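Local coordinates for protein putative acyl-CoA dehydrogenase (Burkholderia xenovorans, PDB 5JSC) that binds flavin-adenine dinucleotide and is a putative member of the acyl-CoA dehydrogenase family of flavoproteins, at residues F25-H30 with D87-L93; D54-R58 with N180-A184; S203-D208 with V238-L244; A273-M277 with M307-I311. One frame throughout, in Å; residues are numbered along the deposited sequence. Where two conformers were deposited one is given.

How the contacts relate
Burial alone does not set the chemistry of these four contacts. Contacts 1, 3 and 4 are largely buried, whereas contact 2 is only partly so, yet buried contacts 1 and 4 differ sharply. Contact 1 joins two helix starts by charges and hydrogen bonds, and contact 4 packs two antiparallel helices through aliphatic and sulfur-bearing side chains. The two are linked, because Phe25 and Arg89 of contact 1 also touch helix 298-325, the helix that carries 307-311. Contacts 2 and 3 involve the beta-rich middle region: the first sets an isoleucine in a loop against a helix, the second uses strand pairing. Contacts 3 and 4 lie on opposite sides of the chain's centre, their own centres about 42 Å apart.

Contact 1 (F25-H30 with D87-L93); sequences FFEPRH and DTRAVCL. With SO4 (sulfate ion), chain Q.
His30 meets Asp87 and Arg89 where helices 28-44 and 88-101 begin, within the helical N-terminal domain of the acyl-CoA dehydrogenase fold. Asp87 is the N-cap of its helix: OD1 accepts from Ala90 N, while OD2 takes His30 NE2 (3.0 Å) on its syn lone pair and Arg29 NE (3.2 Å) nearly end-on, the latter a salt bridge. Arg89 can be followed outward. Its CB sits over one face of the His30 imidazole, a CH-pi contact 3.9 Å from the ring centroid. CD passes close to Phe25 O, and the bend at chi3 (-74°) then swings NE and the guanidinium round, NE meeting Asp326 in a salt bridge. CZ has His30 CE1 over its face at 3.5 Å. At the tip, NH1 donates to Phe25 O (2.8 Å, 164° at the hydrogen), which lies almost in the guanidinium plane, and also to O4 of a sulfate ion. NH2 reaches sulfate O2 and a water. The histidine is fixed from its other nitrogen too, since ND1 accepts from Glu27 N. Beyond the polar cluster, Leu93 CD1 packs 3.8 Å from Phe26 CE1 and 3.6 Å from His30 CB.

Contact 2 (D54-R58 with N180-A184); sequences DATCR and NGGIA
Ile183, in the loop between strands 168-179 and 186-192, presses its side chain against Asp54, Cys57 and Arg58 of helix 53-66, a partly buried packing contact between the helical N-terminal region and the beta middle region, with an apolar side chain set against a cysteine and two charged ones. Both Ile183 branches are used. With CG1 placed between the backbone N and the carbonyl carbon (chi1 63°), CD1 is directed to Cys57 and CG2 is left to face the two charged residues. CG2 lies over one face of the Arg58 guanidinium, 3.5 Å from NH1, and 3.6 Å from Asp54 CG. The Cys57 end is less certain: the cysteine was deposited in two conformers, and the very short approach of SG to CD1 is doubtful. The loop itself is tightly turned, Asn180 O accepting from both Ile183 N (3.0 Å) and Ala184 N (2.9 Å), while the positive phi of Gly182 (93°) suits a residue without a side chain. Asn180 ND2 is held by Ala142 O. A water completes the polar rim, accepting a hydrogen bond from Arg58 NE (2.9 Å) and donating one to Ile183 O (2.7 Å). Asp54 sends OD2 to Arg219 in a salt bridge. The charged groups therefore find their polar partners beside the contact, while the flat end groups of Asp54 and Arg58 pack on one methyl; helix and loop are joined by dispersion and one bridging water.

Contact 3 (S203-D208 with V238-L244); sequences SAFVVD and VPRSQML
Phe205 and Met243 face each other as an antiparallel non-hydrogen-bonded pair, their CA atoms 4.3 Å apart, at the edge of the four-stranded sheet in the beta middle region of this acyl-CoA dehydrogenase fold. This is the dense part of the contact. Met243 CE reaches Phe205 CZ at 3.7 Å, and its sulfur stands obliquely to the ring in a Met-aromatic contact. The methionine chain runs extended from the backbone through CG and SD before chi3 (-67°) folds CE back onto the phenyl group. Val238 CG1 meets the same ring at CD2, 3.9 Å away, while Val238 CG2 packs on Val207 CG2. Because Val238 lies on strand 236-239 of the neighbouring antiparallel sheet, these carbons join the two sheets. On the face carrying Ala204 and Leu244, Val206 CG2 lies 3.8 Å from Leu244 CG, and both residues pack against helix 103-122. Backbone bonds flank the dense pair: Leu244 N to Ala204 O (2.8 Å) and Val206 N to Gln242 O (2.9 Å).

The partly exposed end, at Gln242 and Asp208, is looser. A bend at chi2 (-66°) curls the Gln242 amide back over the strand, where NE2 makes a weak bond to Val206 O (3.0 Å, 124° at the hydrogen); its stronger partner is Tyr131, which also holds Asp208. One water accepts from both NE2 and Asp208 N. The buried half thus combines two backbone hydrogen bonds with carbon and sulfur packing, whereas the outer end is held by a weak, bent hydrogen bond, a water and Tyr131.

Contact 4 (A273-M277 with M307-I311); sequences ARHAM and MALTI. With SO4 (sulfate ion), chain P; EDO (1,2-ethanediol), chain O.
Arg274 NH2 donates to O1 of a bound 1,2-ethanediol (2.8 Å, 160° at the hydrogen) while its guanidinium lays one face against Ile311 CG2, which is 3.4 Å from NH1. The diol oxygen lies at the edge of the guanidinium and in its plane, so polar and apolar neighbours use different sides of one flat group. The arginine is extended from CG to NE, and NE forms a salt bridge with Glu96, whose OE1 in turn bonds the diol.

Inward from this rim the contact is apolar. Helices 250-286 and 298-325 run nearly antiparallel here, their local axes 10.3 Å apart at closest approach with a crossing angle of -158°, as neighbours in the helical C-terminal domain of the acyl-CoA dehydrogenase fold. Ile311 lies between the turns of the first helix: CG1 rests 3.9 Å from Ala273 CB, and CD1 comes within 3.5 Å of Met277 CB, tighter than ordinary carbon packing, while also nearing Ala273 O.

One turn along from Ala273, Met277 reaches across to the second helix. Its CG is anti to the backbone N (chi1 -179°) and points toward that helix; the bend at chi2 then lays SD beside the helix backbone, 3.6 Å from Met307 CB and 4.2 Å from Ala308 CB. Met307 returns its CE toward the first helix, 4.0 Å from Met277 CA. Leu396 of a neighbouring subunit packs on Met277 and Ala308. Farther round helix 298-325, a sulfate ion lies close to Thr310 and is hydrogen-bonded to Ser313 and to His341 of the neighbouring subunit.

Contact 1 (F25-H30 with D87-L93)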
loop_
_atom_site.group_PDB
_atom_site.type_symbol
_atom_site.label_atom_id
_atom_site.label_comp_id
_atom_site.label_asym_id
_atom_site.label_seq_id
_atom_site.Cartn_x
_atom_site.Cartn_y
_atom_site.Cartn_z
ATOM N N PHE C 25 4.179 9.527 28.719
ATOM C CA PHE C 25 2.724 9.472 28.737
ATOM C C PHE C 25 2.197 8.761 29.974
ATOM O O PHE C 25 1.034 8.963 30.333
ATOM C CB PHE C 25 2.185 8.732 27.507
ATOM C CG PHE C 25 2.328 9.472 26.208
ATOM C CD1 PHE C 25 1.900 10.779 26.079
ATOM C CD2 PHE C 25 2.855 8.832 25.095
ATOM C CE1 PHE C 25 2.003 11.446 24.865
ATOM C CE2 PHE C 25 2.969 9.495 23.880
ATOM C CZ PHE C 25 2.547 10.804 23.767
ATOM N N PHE C 26 3.007 7.908 30.610
ATOM C CA PHE C 26 2.554 7.071 31.711
ATOM C C PHE C 26 3.046 7.601 33.046
ATOM O O PHE C 26 4.114 8.214 33.143
ATOM C CB PHE C 26 3.043 5.630 31.557
ATOM C CG PHE C 26 2.455 4.920 30.383
ATOM C CD1 PHE C 26 1.105 4.600 30.368
ATOM C CD2 PHE C 26 3.249 4.565 29.297
ATOM C CE1 PHE C 26 0.552 3.934 29.283
ATOM C CE2 PHE C 26 2.698 3.905 28.198
ATOM C CZ PHE C 26 1.350 3.587 28.194
ATOM N N GLU C 27 2.264 7.320 34.086
ATOM C CA GLU C 27 2.638 7.556 35.471
ATOM C C GLU C 27 3.044 6.250 36.131
ATOM O O GLU C 27 2.760 5.170 35.610
ATOM C CB GLU C 27 1.469 8.190 36.229
ATOM C CG GLU C 27 1.196 9.602 35.779
ATOM C CD GLU C 27 2.384 10.514 36.031
ATOM O OE1 GLU C 27 3.091 10.309 37.042
ATOM O OE2 GLU C 27 2.626 11.425 35.213
ATOM N N PRO C 28 3.735 6.303 37.281
ATOM C CA PRO C 28 4.103 5.047 37.958
ATOM C C PRO C 28 2.925 4.121 38.209
ATOM O O PRO C 28 3.070 2.900 38.065
ATOM C CB PRO C 28 4.739 5.537 39.268
ATOM C CG PRO C 28 5.336 6.850 38.897
ATOM C CD PRO C 28 4.373 7.472 37.913
ATOM N N ARG C 29 1.752 4.663 38.556
ATOM C CA ARG C 29 0.599 3.801 38.801
ATOM C C ARG C 29 0.238 2.978 37.570
ATOM O O ARG C 29 -0.289 1.868 37.703
ATOM C CB ARG C 29 -0.605 4.629 39.252
ATOM C CG ARG C 29 -1.149 5.569 38.194
ATOM C CD ARG C 29 -2.413 6.272 38.684
ATOM N NE ARG C 29 -3.030 7.055 37.618
ATOM C CZ ARG C 29 -2.707 8.316 37.353
ATOM N NH1 ARG C 29 -1.781 8.926 38.085
ATOM N NH2 ARG C 29 -3.309 8.966 36.367
ATOM N N HIS C 30 0.526 3.493 36.370
ATOM C CA HIS C 30 0.193 2.750 35.157
ATOM C C HIS C 30 1.126 1.571 34.961
ATOM O O HIS C 30 0.710 0.518 34.467
ATOM C CB HIS C 30 0.228 3.669 33.937
ATOM C CG HIS C 30 -0.790 4.758 34.006
ATOM N ND1 HIS C 30 -0.464 6.094 33.966
ATOM C CD2 HIS C 30 -2.134 4.703 34.169
ATOM C CE1 HIS C 30 -1.565 6.817 34.085
ATOM N NE2 HIS C 30 -2.592 5.996 34.208
ATOM N N ASP C 87 -9.798 7.033 34.024
ATOM C CA ASP C 87 -8.385 7.040 33.644
ATOM C C ASP C 87 -8.265 6.314 32.308
ATOM O O ASP C 87 -8.271 5.081 32.261
ATOM C CB ASP C 87 -7.563 6.377 34.750
ATOM C CG ASP C 87 -6.059 6.407 34.506
ATOM O OD1 ASP C 87 -5.609 6.566 33.356
ATOM O OD2 ASP C 87 -5.310 6.246 35.500
ATOM N N THR C 88 -8.169 7.091 31.215
ATOM C CA THR C 88 -8.138 6.510 29.875
ATOM C C THR C 88 -6.906 5.646 29.681
ATOM O O THR C 88 -6.974 4.584 29.054
ATOM C CB THR C 88 -8.157 7.613 28.806
ATOM O OG1 THR C 88 -9.022 8.676 29.221
ATOM C CG2 THR C 88 -8.660 7.055 27.486
ATOM N N ARG C 89 -5.763 6.089 30.203
ATOM C CA ARG C 89 -4.552 5.284 30.080
ATOM C C ARG C 89 -4.721 3.935 30.769
ATOM O O ARG C 89 -4.281 2.898 30.249
ATOM C CB ARG C 89 -3.360 6.045 30.660
ATOM C CG ARG C 89 -2.942 7.235 29.788
ATOM C CD ARG C 89 -1.985 8.178 30.499
ATOM N NE ARG C 89 -2.685 8.963 31.507
ATOM C CZ ARG C 89 -2.095 9.830 32.319
ATOM N NH1 ARG C 89 -0.782 10.011 32.251
ATOM N NH2 ARG C 89 -2.816 10.513 33.204
ATOM N N ALA C 90 -5.359 3.926 31.939
ATOM C CA ALA C 90 -5.596 2.668 32.636
ATOM C C ALA C 90 -6.531 1.760 31.846
ATOM O O ALA C 90 -6.239 0.571 31.663
ATOM C CB ALA C 90 -6.151 2.940 34.033
ATOM N N VAL C 91 -7.665 2.296 31.369
ATOM C CA VAL C 91 -8.592 1.466 30.596
ATOM C C VAL C 91 -7.897 0.889 29.366
ATOM O O VAL C 91 -8.076 -0.290 29.023
ATOM C CB VAL C 91 -9.847 2.268 30.204
ATOM C CG1 VAL C 91 -10.708 1.447 29.236
ATOM C CG2 VAL C 91 -10.655 2.631 31.447
ATOM N N CYS C 92 -7.066 1.700 28.708
ATOM C CA CYS C 92 -6.346 1.226 27.531
ATOM C C CYS C 92 -5.346 0.127 27.884
ATOM O O CYS C 92 -5.258 -0.885 27.178
ATOM C CB CYS C 92 -5.652 2.400 26.843
ATOM S SG CYS C 92 -6.811 3.449 25.936
ATOM N N LEU C 93 -4.580 0.301 28.965
ATOM C CA LEU C 93 -3.646 -0.751 29.358
ATOM C C LEU C 93 -4.381 -2.040 29.708
ATOM O O LEU C 93 -3.882 -3.143 29.437
ATOM C CB LEU C 93 -2.787 -0.282 30.539
ATOM C CG LEU C 93 -1.694 0.736 30.199
ATOM C CD1 LEU C 93 -1.120 1.353 31.484
ATOM C CD2 LEU C 93 -0.595 0.081 29.390
HETATM S S SO4 Q . -0.641 13.036 34.475
HETATM O O1 SO4 Q . 0.115 13.838 35.431
HETATM O O2 SO4 Q . -1.695 12.308 35.180
HETATM O O3 SO4 Q . -1.250 13.909 33.478
HETATM O O4 SO4 Q . 0.254 12.094 33.809
HETATM O O HOH W 1 -5.256 9.443 34.187
#

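Contact 2 (D54-R58 with N180-A184)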
loop_
_atom_site.group_PDB
_atom_site.type_symbol
_atom_site.label_atom_id
_atom_site.label_comp_id
_atom_site.label_asym_id
_atom_site.label_seq_id
_atom_site.Cartn_x
_atom_site.Cartn_y
_atom_site.Cartn_z
ATOM N N ASP C 54 -21.637 -17.185 26.237
ATOM C CA ASP C 54 -22.474 -16.519 27.238
ATOM C C ASP C 54 -21.979 -16.820 28.648
ATOM O O ASP C 54 -21.775 -15.906 29.458
ATOM C CB ASP C 54 -23.937 -16.951 27.107
ATOM C CG ASP C 54 -24.665 -16.271 25.961
ATOM O OD1 ASP C 54 -24.046 -15.475 25.216
ATOM O OD2 ASP C 54 -25.877 -16.553 25.807
ATOM N N ALA C 55 -21.782 -18.102 28.960
ATOM C CA ALA C 55 -21.319 -18.466 30.295
ATOM C C ALA C 55 -19.910 -17.942 30.551
ATOM O O ALA C 55 -19.588 -17.524 31.671
ATOM C CB ALA C 55 -21.371 -19.982 30.476
ATOM N N THR C 56 -19.054 -17.967 29.528
ATOM C CA THR C 56 -17.695 -17.472 29.698
ATOM C C THR C 56 -17.689 -15.976 29.988
ATOM O O THR C 56 -16.937 -15.510 30.851
ATOM C CB THR C 56 -16.854 -17.802 28.464
ATOM O OG1 THR C 56 -16.760 -19.227 28.323
ATOM C CG2 THR C 56 -15.448 -17.222 28.597
ATOM N N CYS C 57 -18.526 -15.205 29.286
ATOM C CA CYS C 57 -18.633 -13.759 29.522
ATOM C C CYS C 57 -19.074 -13.480 30.948
ATOM O O CYS C 57 -18.503 -12.642 31.650
ATOM C CB CYS C 57 -19.633 -13.121 28.540
ATOM S SG CYS C 57 -20.584 -11.617 29.130
ATOM N N ARG C 58 -20.119 -14.186 31.387
ATOM C CA ARG C 58 -20.622 -13.993 32.744
ATOM C C ARG C 58 -19.536 -14.277 33.775
ATOM O O ARG C 58 -19.360 -13.512 34.733
ATOM C CB ARG C 58 -21.833 -14.892 32.995
ATOM C CG ARG C 58 -23.097 -14.498 32.245
ATOM C CD ARG C 58 -24.231 -15.438 32.620
ATOM N NE ARG C 58 -25.547 -14.877 32.328
ATOM C CZ ARG C 58 -26.344 -15.289 31.350
ATOM N NH1 ARG C 58 -25.967 -16.279 30.551
ATOM N NH2 ARG C 58 -27.528 -14.713 31.177
ATOM N N ASN C 180 -23.189 -8.201 24.405
ATOM C CA ASN C 180 -23.841 -8.723 25.604
ATOM C C ASN C 180 -25.352 -8.842 25.439
ATOM O O ASN C 180 -26.065 -9.088 26.423
ATOM C CB ASN C 180 -23.522 -7.886 26.861
ATOM C CG ASN C 180 -22.089 -8.059 27.325
ATOM O OD1 ASN C 180 -21.432 -9.050 26.989
ATOM N ND2 ASN C 180 -21.596 -7.104 28.104
ATOM N N GLY C 181 -25.867 -8.677 24.221
ATOM C CA GLY C 181 -27.290 -8.849 24.010
ATOM C C GLY C 181 -27.736 -10.230 24.438
ATOM O O GLY C 181 -27.103 -11.230 24.088
ATOM N N GLY C 182 -28.816 -10.300 25.211
ATOM C CA GLY C 182 -29.300 -11.551 25.734
ATOM C C GLY C 182 -28.787 -11.910 27.112
ATOM O O GLY C 182 -29.400 -12.749 27.781
ATOM N N ILE C 183 -27.680 -11.310 27.558
ATOM C CA ILE C 183 -27.153 -11.620 28.885
ATOM C C ILE C 183 -26.942 -10.373 29.736
ATOM O O ILE C 183 -26.648 -10.481 30.933
ATOM C CB ILE C 183 -25.850 -12.430 28.797
ATOM C CG1 ILE C 183 -24.749 -11.633 28.108
ATOM C CG2 ILE C 183 -26.089 -13.764 28.102
ATOM C CD1 ILE C 183 -23.495 -12.434 27.977
ATOM N N ALA C 184 -27.092 -9.189 29.145
ATOM C CA ALA C 184 -26.940 -7.957 29.911
ATOM C C ALA C 184 -28.052 -7.810 30.945
ATOM O O ALA C 184 -29.184 -8.264 30.748
ATOM C CB ALA C 184 -26.947 -6.738 28.985
HETATM O O HOH W 2 -26.734 -12.275 32.934
#

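Contact 3 (S203-D208 with V238-L244)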
loop_
_atom_site.group_PDB
_atom_site.type_symbol
_atom_site.label_atom_id
_atom_site.label_comp_id
_atom_site.label_asym_id
_atom_site.label_seq_id
_atom_site.Cartn_x
_atom_site.Cartn_y
_atom_site.Cartn_z
ATOM N N SER C 203 -33.042 10.672 22.459
ATOM C CA SER C 203 -32.863 10.637 23.904
ATOM C C SER C 203 -32.262 9.295 24.297
ATOM O O SER C 203 -32.376 8.307 23.571
ATOM C CB SER C 203 -34.189 10.854 24.655
ATOM O OG SER C 203 -34.744 12.125 24.342
ATOM N N ALA C 204 -31.617 9.269 25.464
ATOM C CA ALA C 204 -30.971 8.076 25.995
ATOM C C ALA C 204 -31.736 7.572 27.214
ATOM O O ALA C 204 -32.200 8.369 28.033
ATOM C CB ALA C 204 -29.524 8.375 26.386
ATOM N N PHE C 205 -31.850 6.244 27.347
ATOM C CA PHE C 205 -32.577 5.618 28.453
ATOM C C PHE C 205 -31.782 4.454 29.021
ATOM O O PHE C 205 -31.153 3.714 28.267
ATOM C CB PHE C 205 -33.949 5.066 28.010
ATOM C CG PHE C 205 -34.881 6.102 27.460
ATOM C CD1 PHE C 205 -34.890 6.399 26.096
ATOM C CD2 PHE C 205 -35.759 6.775 28.302
ATOM C CE1 PHE C 205 -35.754 7.345 25.592
ATOM C CE2 PHE C 205 -36.628 7.727 27.795
ATOM C CZ PHE C 205 -36.627 8.013 26.443
ATOM N N VAL C 206 -31.840 4.252 30.337
ATOM C CA VAL C 206 -31.412 2.980 30.914
ATOM C C VAL C 206 -32.613 2.050 30.940
ATOM O O VAL C 206 -33.644 2.365 31.551
ATOM C CB VAL C 206 -30.827 3.145 32.323
ATOM C CG1 VAL C 206 -30.329 1.784 32.817
ATOM C CG2 VAL C 206 -29.705 4.167 32.313
ATOM N N VAL C 207 -32.489 0.905 30.273
ATOM C CA VAL C 207 -33.590 -0.040 30.128
ATOM C C VAL C 207 -33.175 -1.356 30.775
ATOM O O VAL C 207 -32.288 -2.055 30.267
ATOM C CB VAL C 207 -33.987 -0.237 28.659
ATOM C CG1 VAL C 207 -35.187 -1.168 28.567
ATOM C CG2 VAL C 207 -34.303 1.113 28.018
ATOM N N ASP C 208 -33.814 -1.701 31.894
ATOM C CA ASP C 208 -33.511 -2.963 32.553
ATOM C C ASP C 208 -33.896 -4.126 31.650
ATOM O O ASP C 208 -34.881 -4.057 30.911
ATOM C CB ASP C 208 -34.250 -3.062 33.889
ATOM C CG ASP C 208 -33.748 -2.055 34.914
ATOM O OD1 ASP C 208 -32.598 -1.595 34.788
ATOM O OD2 ASP C 208 -34.506 -1.721 35.847
ATOM N N VAL C 238 -40.679 2.452 29.495
ATOM C CA VAL C 238 -39.506 2.892 30.232
ATOM C C VAL C 238 -39.902 4.141 31.008
ATOM O O VAL C 238 -40.332 5.128 30.405
ATOM C CB VAL C 238 -38.320 3.183 29.297
ATOM C CG1 VAL C 238 -37.084 3.564 30.097
ATOM C CG2 VAL C 238 -38.030 1.965 28.425
ATOM N N PRO C 239 -39.784 4.145 32.334
ATOM C CA PRO C 239 -40.128 5.345 33.108
ATOM C C PRO C 239 -39.322 6.553 32.650
ATOM O O PRO C 239 -38.149 6.437 32.285
ATOM C CB PRO C 239 -39.772 4.952 34.549
ATOM C CG PRO C 239 -39.740 3.448 34.554
ATOM C CD PRO C 239 -39.307 3.038 33.179
ATOM N N ARG C 240 -39.968 7.725 32.671
ATOM C CA ARG C 240 -39.272 8.962 32.332
ATOM C C ARG C 240 -38.033 9.156 33.196
ATOM O O ARG C 240 -37.025 9.702 32.733
ATOM C CB ARG C 240 -40.218 10.159 32.481
ATOM N N SER C 241 -38.081 8.697 34.449
ATOM C CA SER C 241 -36.946 8.808 35.355
ATOM C C SER C 241 -35.756 7.950 34.941
ATOM O O SER C 241 -34.696 8.054 35.571
ATOM C CB SER C 241 -37.385 8.428 36.768
ATOM O OG SER C 241 -37.912 7.114 36.787
ATOM N N GLN C 242 -35.900 7.107 33.917
ATOM C CA GLN C 242 -34.791 6.323 33.389
ATOM C C GLN C 242 -34.073 7.021 32.244
ATOM O O GLN C 242 -33.113 6.461 31.699
ATOM C CB GLN C 242 -35.283 4.952 32.912
ATOM C CG GLN C 242 -35.694 3.987 34.013
ATOM C CD GLN C 242 -34.529 3.564 34.885
ATOM O OE1 GLN C 242 -34.174 4.249 35.838
ATOM N NE2 GLN C 242 -33.921 2.434 34.552
ATOM N N MET C 243 -34.514 8.211 31.854
ATOM C CA MET C 243 -33.815 8.946 30.809
ATOM C C MET C 243 -32.481 9.456 31.331
ATOM O O MET C 243 -32.390 9.958 32.457
ATOM C CB MET C 243 -34.664 10.118 30.311
ATOM C CG MET C 243 -34.014 10.879 29.164
ATOM S SD MET C 243 -34.990 12.259 28.556
ATOM C CE MET C 243 -36.378 11.382 27.836
ATOM N N LEU C 244 -31.437 9.292 30.517
ATOM C CA LEU C 244 -30.126 9.860 30.801
ATOM C C LEU C 244 -30.024 11.219 30.125
ATOM O O LEU C 244 -30.090 11.313 28.894
ATOM C CB LEU C 244 -29.011 8.940 30.308
ATOM C CG LEU C 244 -28.894 7.581 30.983
ATOM C CD1 LEU C 244 -27.877 6.706 30.230
ATOM C CD2 LEU C 244 -28.476 7.745 32.442
HETATM O O HOH W 3 -31.255 11.972 26.638
HETATM O O HOH W 4 -35.610 0.368 32.961
#

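Contact 4 (A273-M277 with M307-I311)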
loop_
_atom_site.group_PDB
_atom_site.type_symbol
_atom_site.label_atom_id
_atom_site.label_comp_id
_atom_site.label_asym_id
_atom_site.label_seq_id
_atom_site.Cartn_x
_atom_site.Cartn_y
_atom_site.Cartn_z
ATOM N N ALA C 273 -2.411 -7.235 18.157
ATOM C CA ALA C 273 -1.208 -7.141 17.328
ATOM C C ALA C 273 0.033 -7.602 18.087
ATOM O O ALA C 273 0.892 -8.297 17.525
ATOM C CB ALA C 273 -1.027 -5.713 16.811
ATOM N N ARG C 274 0.159 -7.220 19.363
ATOM C CA ARG C 274 1.328 -7.658 20.121
ATOM C C ARG C 274 1.355 -9.171 20.269
ATOM O O ARG C 274 2.430 -9.786 20.239
ATOM C CB ARG C 274 1.356 -6.995 21.499
ATOM C CG ARG C 274 1.662 -5.506 21.464
ATOM C CD ARG C 274 2.104 -5.045 22.845
ATOM N NE ARG C 274 2.231 -3.590 22.983
ATOM C CZ ARG C 274 3.293 -2.880 22.606
ATOM N NH1 ARG C 274 4.317 -3.474 22.015
ATOM N NH2 ARG C 274 3.325 -1.563 22.813
ATOM N N HIS C 275 0.186 -9.795 20.441
ATOM C CA HIS C 275 0.151 -11.254 20.486
ATOM C C HIS C 275 0.647 -11.840 19.168
ATOM O O HIS C 275 1.479 -12.756 19.155
ATOM C CB HIS C 275 -1.271 -11.723 20.810
ATOM C CG HIS C 275 -1.372 -13.176 21.156
ATOM N ND1 HIS C 275 -2.563 -13.768 21.521
ATOM C CD2 HIS C 275 -0.440 -14.158 21.186
ATOM C CE1 HIS C 275 -2.357 -15.051 21.771
ATOM N NE2 HIS C 275 -1.076 -15.311 21.584
ATOM N N ALA C 276 0.175 -11.296 18.041
ATOM C CA ALA C 276 0.630 -11.784 16.739
ATOM C C ALA C 276 2.129 -11.575 16.562
ATOM O O ALA C 276 2.821 -12.427 15.987
ATOM C CB ALA C 276 -0.144 -11.081 15.618
ATOM N N MET C 277 2.638 -10.424 17.010
ATOM C CA MET C 277 4.071 -10.148 16.926
ATOM C C MET C 277 4.878 -11.198 17.677
ATOM O O MET C 277 5.889 -11.701 17.173
ATOM C CB MET C 277 4.357 -8.757 17.495
ATOM C CG MET C 277 5.820 -8.328 17.459
ATOM S SD MET C 277 6.231 -7.618 15.851
ATOM C CE MET C 277 7.436 -8.728 15.204
ATOM N N MET C 307 5.921 -5.137 11.076
ATOM C CA MET C 307 5.004 -5.468 12.165
ATOM C C MET C 307 5.325 -4.633 13.395
ATOM O O MET C 307 4.435 -4.025 14.000
ATOM C CB MET C 307 5.083 -6.962 12.484
ATOM C CG MET C 307 4.558 -7.846 11.349
ATOM S SD MET C 307 5.074 -9.569 11.489
ATOM C CE MET C 307 4.125 -10.058 12.924
ATOM N N ALA C 308 6.609 -4.564 13.753
ATOM C CA ALA C 308 7.026 -3.814 14.934
ATOM C C ALA C 308 6.812 -2.315 14.758
ATOM O O ALA C 308 6.429 -1.619 15.710
ATOM C CB ALA C 308 8.492 -4.113 15.237
ATOM N N LEU C 309 7.073 -1.798 13.557
ATOM C CA LEU C 309 6.840 -0.380 13.286
ATOM C C LEU C 309 5.366 -0.031 13.445
ATOM O O LEU C 309 5.009 0.963 14.093
ATOM C CB LEU C 309 7.327 -0.046 11.874
ATOM C CG LEU C 309 7.121 1.409 11.430
ATOM C CD1 LEU C 309 7.864 2.354 12.374
ATOM C CD2 LEU C 309 7.578 1.601 9.981
ATOM N N THR C 310 4.493 -0.852 12.859
ATOM C CA THR C 310 3.058 -0.621 12.986
ATOM C C THR C 310 2.623 -0.670 14.443
ATOM O O THR C 310 1.815 0.159 14.885
ATOM C CB THR C 310 2.299 -1.644 12.142
ATOM O OG1 THR C 310 2.558 -1.359 10.765
ATOM C CG2 THR C 310 0.806 -1.565 12.400
ATOM N N ILE C 311 3.174 -1.610 15.216
ATOM C CA ILE C 311 2.833 -1.701 16.634
ATOM C C ILE C 311 3.272 -0.449 17.384
ATOM O O ILE C 311 2.513 0.096 18.202
ATOM C CB ILE C 311 3.434 -2.981 17.242
ATOM C CG1 ILE C 311 2.567 -4.176 16.841
ATOM C CG2 ILE C 311 3.554 -2.870 18.785
ATOM C CD1 ILE C 311 3.220 -5.515 17.086
HETATM S S SO4 P . 2.909 2.254 10.055
HETATM O O1 SO4 P . 3.565 2.439 11.352
HETATM O O2 SO4 P . 2.239 3.496 9.672
HETATM O O3 SO4 P . 1.913 1.178 10.157
HETATM O O4 SO4 P . 3.938 1.942 9.061
HETATM C C1 EDO O . 2.098 0.343 25.665
HETATM O O1 EDO O . 1.478 -0.336 24.575
HETATM C C2 EDO O . 2.004 -0.507 26.923
HETATM O O2 EDO O . 2.282 -1.874 26.606
#